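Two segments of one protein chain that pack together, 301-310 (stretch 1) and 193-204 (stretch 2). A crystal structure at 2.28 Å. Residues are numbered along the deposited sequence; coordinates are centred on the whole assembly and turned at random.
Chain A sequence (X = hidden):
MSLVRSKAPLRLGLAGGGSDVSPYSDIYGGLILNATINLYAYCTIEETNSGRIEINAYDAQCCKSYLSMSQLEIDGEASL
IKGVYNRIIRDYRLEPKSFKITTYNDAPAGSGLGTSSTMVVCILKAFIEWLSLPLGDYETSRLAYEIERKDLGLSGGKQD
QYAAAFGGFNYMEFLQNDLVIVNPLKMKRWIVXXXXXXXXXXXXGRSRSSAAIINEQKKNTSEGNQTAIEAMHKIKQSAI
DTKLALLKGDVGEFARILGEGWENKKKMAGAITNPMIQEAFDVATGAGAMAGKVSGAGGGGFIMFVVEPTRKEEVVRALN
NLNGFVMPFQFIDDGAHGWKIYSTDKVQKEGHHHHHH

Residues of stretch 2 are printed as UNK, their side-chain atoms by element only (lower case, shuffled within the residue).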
ATOM      1  N   GLY A 301      28.811   5.497  11.180  1.00 77.08           N
ATOM      2  CA  GLY A 301      28.615   6.882  10.789  1.00 77.84           C
ATOM      3  C   GLY A 301      27.247   7.121  10.175  1.00 77.80           C
ATOM      4  O   GLY A 301      27.135   7.443   8.989  1.00 77.76           O
ATOM      5  N   PHE A 302      26.202   6.961  10.984  1.00 77.04           N
ATOM      6  CA  PHE A 302      24.836   7.158  10.513  1.00 75.59           C
ATOM      7  C   PHE A 302      23.819   6.898  11.619  1.00 74.04           C
ATOM      8  O   PHE A 302      23.551   5.745  11.963  1.00 73.55           O
ATOM      9  CB  PHE A 302      24.547   6.219   9.347  1.00 76.88           C
ATOM     10  CG  PHE A 302      23.192   6.411   8.743  1.00 77.85           C
ATOM     11  CD1 PHE A 302      22.994   7.349   7.743  1.00 78.59           C
ATOM     12  CD2 PHE A 302      22.111   5.659   9.180  1.00 78.36           C
ATOM     13  CE1 PHE A 302      21.734   7.535   7.184  1.00 79.12           C
ATOM     14  CE2 PHE A 302      20.849   5.836   8.632  1.00 78.25           C
ATOM     15  CZ  PHE A 302      20.659   6.775   7.630  1.00 78.68           C
ATOM     16  N   ILE A 303      23.251   7.966  12.173  1.00 72.40           N
ATOM     17  CA  ILE A 303      22.255   7.820  13.226  1.00 70.04           C
ATOM     18  C   ILE A 303      20.925   8.423  12.790  1.00 69.32           C
ATOM     19  O   ILE A 303      20.878   9.524  12.233  1.00 68.56           O
ATOM     20  CB  ILE A 303      22.670   8.519  14.544  1.00 69.62           C
ATOM     21  CG1 ILE A 303      24.119   8.196  14.899  1.00 69.14           C
ATOM     22  CG2 ILE A 303      21.766   8.059  15.671  1.00 68.62           C
ATOM     23  CD1 ILE A 303      25.121   9.036  14.152  1.00 70.26           C
HETATM   24  N   MSE A 304      19.846   7.693  13.043  1.00 67.77           N
HETATM   25  CA  MSE A 304      18.512   8.156  12.702  1.00 65.21           C
HETATM   26  C   MSE A 304      17.853   8.573  14.007  1.00 60.98           C
HETATM   27  O   MSE A 304      17.675   7.756  14.909  1.00 59.82           O
HETATM   28  CB  MSE A 304      17.719   7.032  12.039  1.00 69.51           C
HETATM   29  CG  MSE A 304      16.332   7.431  11.568  1.00 75.45           C
HETATM   30 SE   MSE A 304      15.434   5.960  10.676  1.00 85.53          SE
HETATM   31  CE  MSE A 304      14.606   5.141  12.223  1.00 81.08           C
ATOM     32  N   PHE A 305      17.509   9.849  14.112  1.00 56.66           N
ATOM     33  CA  PHE A 305      16.877  10.369  15.319  1.00 53.31           C
ATOM     34  C   PHE A 305      15.414  10.740  15.101  1.00 51.04           C
ATOM     35  O   PHE A 305      15.052  11.310  14.075  1.00 50.33           O
ATOM     36  CB  PHE A 305      17.628  11.606  15.812  1.00 52.55           C
ATOM     37  CG  PHE A 305      18.939  11.307  16.473  1.00 51.43           C
ATOM     38  CD1 PHE A 305      18.978  10.642  17.695  1.00 52.02           C
ATOM     39  CD2 PHE A 305      20.135  11.721  15.896  1.00 51.34           C
ATOM     40  CE1 PHE A 305      20.196  10.397  18.338  1.00 52.07           C
ATOM     41  CE2 PHE A 305      21.358  11.482  16.529  1.00 51.70           C
ATOM     42  CZ  PHE A 305      21.387  10.819  17.753  1.00 50.44           C
ATOM     43  N   VAL A 306      14.578  10.415  16.079  1.00 49.15           N
ATOM     44  CA  VAL A 306      13.158  10.737  16.022  1.00 48.71           C
ATOM     45  C   VAL A 306      12.881  11.788  17.098  1.00 48.29           C
ATOM     46  O   VAL A 306      13.010  11.513  18.287  1.00 48.77           O
ATOM     47  CB  VAL A 306      12.288   9.483  16.282  1.00 48.78           C
ATOM     48  CG1 VAL A 306      10.831   9.881  16.500  1.00 46.47           C
ATOM     49  CG2 VAL A 306      12.401   8.525  15.101  1.00 48.12           C
ATOM     50  N   VAL A 307      12.496  12.989  16.676  1.00 46.63           N
ATOM     51  CA  VAL A 307      12.232  14.072  17.617  1.00 45.91           C
ATOM     52  C   VAL A 307      10.901  14.799  17.391  1.00 46.45           C
ATOM     53  O   VAL A 307      10.327  14.761  16.298  1.00 45.04           O
ATOM     54  CB  VAL A 307      13.385  15.108  17.567  1.00 44.75           C
ATOM     55  CG1 VAL A 307      13.464  15.729  16.182  1.00 45.13           C
ATOM     56  CG2 VAL A 307      13.190  16.170  18.631  1.00 43.34           C
ATOM     57  N   GLU A 308      10.408  15.443  18.447  1.00 47.21           N
ATOM     58  CA  GLU A 308       9.168  16.210  18.383  1.00 48.25           C
ATOM     59  C   GLU A 308       9.440  17.313  17.375  1.00 46.65           C
ATOM     60  O   GLU A 308      10.471  17.987  17.454  1.00 46.57           O
ATOM     61  CB  GLU A 308       8.866  16.839  19.743  1.00 51.59           C
ATOM     62  CG  GLU A 308       7.527  16.473  20.344  1.00 56.18           C
ATOM     63  CD  GLU A 308       7.390  16.997  21.762  1.00 59.64           C
ATOM     64  OE1 GLU A 308       8.228  16.622  22.610  1.00 63.60           O
ATOM     65  OE2 GLU A 308       6.455  17.783  22.034  1.00 61.77           O
ATOM     66  N   PRO A 309       8.525  17.514  16.413  1.00 45.08           N
ATOM     67  CA  PRO A 309       8.677  18.545  15.381  1.00 44.58           C
ATOM     68  C   PRO A 309       9.105  19.932  15.885  1.00 44.14           C
ATOM     69  O   PRO A 309      10.043  20.530  15.352  1.00 43.39           O
ATOM     70  CB  PRO A 309       7.304  18.558  14.719  1.00 43.70           C
ATOM     71  CG  PRO A 309       6.901  17.120  14.796  1.00 42.71           C
ATOM     72  CD  PRO A 309       7.273  16.763  16.217  1.00 44.08           C
ATOM     73  N   THR A 310       8.424  20.438  16.910  1.00 45.71           N
ATOM     74  CA  THR A 310       8.737  21.762  17.461  1.00 46.74           C
ATOM     75  C   THR A 310      10.125  21.824  18.098  1.00 47.39           C
ATOM     76  O   THR A 310      10.600  22.900  18.472  1.00 46.50           O
ATOM     77  CB  THR A 310       7.695  22.196  18.523  1.00 46.03           C
ATOM     78  OG1 THR A 310       7.660  21.230  19.581  1.00 47.12           O
ATOM     79  CG2 THR A 310       6.308  22.310  17.904  1.00 44.38           C
ATOM     80  N   UNK A 193       4.431  13.644   6.094  1.00 25.20           N
ATOM     81  CA  UNK A 193       4.886  14.974   6.501  1.00 27.90           C
ATOM     82  C   UNK A 193       5.178  15.003   8.008  1.00 27.88           C
ATOM     83  O   UNK A 193       6.169  15.591   8.448  1.00 28.95           O
ATOM     84  c   UNK A 193       3.834  16.046   6.175  1.00 28.84           C
ATOM     85  c   UNK A 193       3.832  16.435   4.715  1.00 30.17           C
ATOM     86  o   UNK A 193       2.737  16.586   4.146  1.00 32.59           O
ATOM     87  o   UNK A 193       4.925  16.607   4.136  1.00 32.85           O
ATOM     88  N   UNK A 194       4.315  14.373   8.797  1.00 28.02           N
ATOM     89  CA  UNK A 194       4.528  14.347  10.239  1.00 29.76           C
ATOM     90  C   UNK A 194       5.816  13.613  10.561  1.00 31.04           C
ATOM     91  O   UNK A 194       6.587  14.062  11.405  1.00 30.66           O
ATOM     92  o   UNK A 194       3.385  15.167  14.327  1.00 31.03           O
ATOM     93  c   UNK A 194       3.414  15.055  13.080  1.00 31.89           C
ATOM     94  c   UNK A 194       3.509  13.654  12.478  1.00 29.90           C
ATOM     95  c   UNK A 194       3.374  13.649  10.957  1.00 30.26           C
ATOM     96  o   UNK A 194       3.373  16.043  12.313  1.00 32.12           O
ATOM     97  N   UNK A 195       6.038  12.477   9.897  1.00 29.98           N
ATOM     98  CA  UNK A 195       7.238  11.690  10.135  1.00 29.26           C
ATOM     99  C   UNK A 195       8.482  12.452   9.684  1.00 30.78           C
ATOM    100  O   UNK A 195       9.504  12.437  10.372  1.00 30.68           O
ATOM    101  c   UNK A 195       8.256   8.161   8.855  1.00 31.91           C
ATOM    102  c   UNK A 195       7.161  10.341   9.404  1.00 29.53           C
ATOM    103  c   UNK A 195       8.192   9.295   9.855  1.00 30.99           C
ATOM    104  c   UNK A 195       7.816   8.755  11.238  1.00 28.26           C
ATOM    105  N   UNK A 196       8.401  13.118   8.532  1.00 30.13           N
ATOM    106  CA  UNK A 196       9.547  13.872   8.033  1.00 32.48           C
ATOM    107  C   UNK A 196       9.947  15.014   8.969  1.00 33.08           C
ATOM    108  O   UNK A 196      11.134  15.267   9.161  1.00 34.45           O
ATOM    109  o   UNK A 196       9.418  13.385   3.225  1.00 35.90           O
ATOM    110  o   UNK A 196       8.011  14.853   4.052  1.00 39.89           O
ATOM    111  c   UNK A 196       9.276  14.425   6.630  1.00 32.84           C
ATOM    112  c   UNK A 196       9.066  13.344   5.578  1.00 36.68           C
ATOM    113  c   UNK A 196       8.818  13.903   4.186  1.00 37.34           C
ATOM    114  N   UNK A 197       8.977  15.703   9.562  1.00 32.95           N
ATOM    115  CA  UNK A 197       9.322  16.800  10.470  1.00 34.58           C
ATOM    116  C   UNK A 197       9.742  16.286  11.856  1.00 33.51           C
ATOM    117  O   UNK A 197      10.208  17.053  12.699  1.00 32.69           O
ATOM    118  o   UNK A 197       6.999  17.140  11.093  1.00 37.13           O
ATOM    119  c   UNK A 197       8.152  17.781  10.598  1.00 34.30           C
ATOM    120  N   UNK A 198       9.583  14.979  12.064  1.00 32.76           N
ATOM    121  CA  UNK A 198       9.940  14.324  13.315  1.00 31.94           C
ATOM    122  C   UNK A 198      11.259  13.557  13.193  1.00 32.67           C
ATOM    123  O   UNK A 198      11.647  12.847  14.118  1.00 32.44           O
ATOM    124  o   UNK A 198       7.617  13.972  13.999  1.00 33.72           O
ATOM    125  c   UNK A 198       8.847  13.332  13.729  1.00 31.84           C
ATOM    126  N   UNK A 199      11.955  13.690  12.071  1.00 34.89           N
ATOM    127  CA  UNK A 199      13.205  12.946  11.913  1.00 39.13           C
ATOM    128  C   UNK A 199      14.446  13.703  11.489  1.00 38.51           C
ATOM    129  O   UNK A 199      14.398  14.639  10.692  1.00 36.33           O
ATOM    130  c   UNK A 199      13.007  11.781  10.948  1.00 43.94           C
ATOM    131 se   UNK A 199      11.848   9.280  10.211  1.00 68.11          SE
ATOM    132  c   UNK A 199      13.602   9.085   9.393  1.00 61.28           C
ATOM    133  c   UNK A 199      12.279  10.607  11.547  1.00 52.98           C
ATOM    134  N   UNK A 200      15.573  13.257  12.026  1.00 40.45           N
ATOM    135  CA  UNK A 200      16.860  13.850  11.720  1.00 41.81           C
ATOM    136  C   UNK A 200      17.829  12.749  11.269  1.00 43.72           C
ATOM    137  O   UNK A 200      17.982  11.727  11.941  1.00 43.49           O
ATOM    138  c   UNK A 200      18.656  15.400  12.559  1.00 41.69           C
ATOM    139  c   UNK A 200      17.442  14.569  12.958  1.00 41.77           C
ATOM    140  c   UNK A 200      16.382  15.448  13.591  1.00 41.95           C
ATOM    141  N   UNK A 201      18.453  12.959  10.116  1.00 46.04           N
ATOM    142  CA  UNK A 201      19.426  12.028   9.557  1.00 48.90           C
ATOM    143  C   UNK A 201      20.809  12.600   9.824  1.00 52.54           C
ATOM    144  O   UNK A 201      21.160  13.651   9.288  1.00 53.81           O
ATOM    145  c   UNK A 201      19.225  11.895   8.052  1.00 47.94           C
ATOM    146  c   UNK A 201      19.406   9.857   6.667  1.00 50.57           C
ATOM    147  c   UNK A 201      17.922   9.851   8.692  1.00 47.72           C
ATOM    148  c   UNK A 201      18.465  10.679   7.533  1.00 49.08           C
ATOM    149  N   UNK A 202      21.603  11.912  10.637  1.00 55.71           N
ATOM    150  CA  UNK A 202      22.935  12.408  10.963  1.00 59.59           C
ATOM    151  C   UNK A 202      24.078  11.410  10.771  1.00 60.95           C
ATOM    152  O   UNK A 202      24.096  10.335  11.373  1.00 60.11           O
ATOM    153  c   UNK A 202      26.803  14.376  13.680  1.00 64.44           C
ATOM    154  c   UNK A 202      26.208  13.316  14.353  1.00 64.08           C
ATOM    155  c   UNK A 202      24.954  12.856  13.939  1.00 64.17           C
ATOM    156  c   UNK A 202      24.289  13.442  12.858  1.00 62.47           C
ATOM    157  c   UNK A 202      22.946  12.925  12.406  1.00 60.47           C
ATOM    158  o   UNK A 202      28.046  14.821  14.074  1.00 63.50           O
ATOM    159  c   UNK A 202      24.906  14.507  12.201  1.00 62.78           C
ATOM    160  c   UNK A 202      26.158  14.976  12.604  1.00 63.66           C
ATOM    161  N   UNK A 203      25.035  11.782   9.926  1.00 63.50           N
ATOM    162  CA  UNK A 203      26.198  10.943   9.663  1.00 67.06           C
ATOM    163  C   UNK A 203      27.351  11.446  10.528  1.00 68.63           C
ATOM    164  O   UNK A 203      27.303  12.562  11.042  1.00 69.68           O
ATOM    165  c   UNK A 203      25.794   9.350   6.507  1.00 70.15           C
ATOM    166  c   UNK A 203      23.434  10.757   6.112  1.00 69.97           C
ATOM    167  c   UNK A 203      24.376  11.205   7.036  1.00 70.05           C
ATOM    168  c   UNK A 203      25.564  10.510   7.240  1.00 69.32           C
ATOM    169  c   UNK A 203      24.858   8.893   5.580  1.00 70.18           C
ATOM    170  c   UNK A 203      26.604  11.024   8.193  1.00 67.91           C
ATOM    171  c   UNK A 203      23.677   9.600   5.383  1.00 70.41           C
ATOM    172  N   UNK A 204      28.390  10.632  10.684  1.00 70.24           N
ATOM    173  CA  UNK A 204      29.535  11.035  11.494  1.00 71.70           C
ATOM    174  C   UNK A 204      30.735  11.400  10.625  1.00 72.20           C
ATOM    175  O   UNK A 204      30.604  11.587   9.413  1.00 72.89           O
ATOM    176  c   UNK A 204      29.956   9.920  12.462  1.00 72.10           C
ATOM    177  o   UNK A 204      28.802   9.404  13.135  1.00 72.86           O
ATOM    178  c   UNK A 204      30.920  10.471  13.497  1.00 73.23           C
TER

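Position 193 carries two carbons, the second bearing two oxygens, and lies out of reach of stretch 1: Asp193, in the helix that leads into the contact. Position 194 has three carbons, the third ending in two oxygens, and one of these comes 4.0 Å from CG of Pro309; it is Glu194. At 195 four carbons fork at the second and make no contact with stretch 1, which fits Leu195, a buried residue. Position 196 again shows three carbons and a terminal pair of oxygens, also out of reach: the chain length gives Glu196.

Position 197 has one carbon and one oxygen, the oxygen 3.7 Å from CG of Pro309. This is Ser197, whose backbone O also receives a CA-H...O contact from Pro309 CA at 3.4 Å. The same two atoms make up the side chain at 198, with the oxygen 3.3 Å from Pro309 CG, so this is Ser198. Its OG donates to Glu194 O (2.8 Å), tying the turn back to the helix, while its backbone O accepts from Val307 N (2.7 Å).

The unbranched chain at 199 contains selenium between its second and last carbons. Its final carbon lies 3.8 Å from SE of Met304, and the residue is selenomethionine, Met199. At 200 one carbon carries two others, one of them 3.9 Å from Val307 CG1: a beta-branched Val200. At 201 four carbons fork at the second, and one terminal carbon comes 3.3 Å from Phe302 CE1; this is Leu201.

Position 202 has one carbon and then a six-carbon ring bearing one oxygen, with a ring carbon 3.8 Å from Ile303 CD1. It is Tyr202, its hydroxyl satisfied elsewhere in the structure. At 203 one carbon leads to a six-carbon ring without oxygen, and a ring carbon lies 3.2 Å from Phe302 CD1; this is Phe203. The edge of the Phe302 ring meets its face, the planes at 78°. Finally, 204 has one carbon bearing an oxygen and a carbon, the oxygen 3.4 Å from Gly301 CA: Thr204.

The contact is an antiparallel strand pair. Reciprocal hydrogen bonds join Phe305 to Val200 (N to O and O to N, both 2.9 Å) and Ile303 to Tyr202 (Ile303 N to Tyr202 O, 2.6 Å; Tyr202 N to Ile303 O, 3.0 Å). Alternation places Met304, Val306, Met199 and Leu201 on one face and Ile303, Phe305, Val200 and Tyr202 on the other, so apolar packing reinforces the backbone ladder on both faces. The Phe302–Phe203 pair adds an aromatic contact beyond one end, and Pro309 packs against the serine turn near the other.

Stretch 2 (193-204) DELESSMVLYFT
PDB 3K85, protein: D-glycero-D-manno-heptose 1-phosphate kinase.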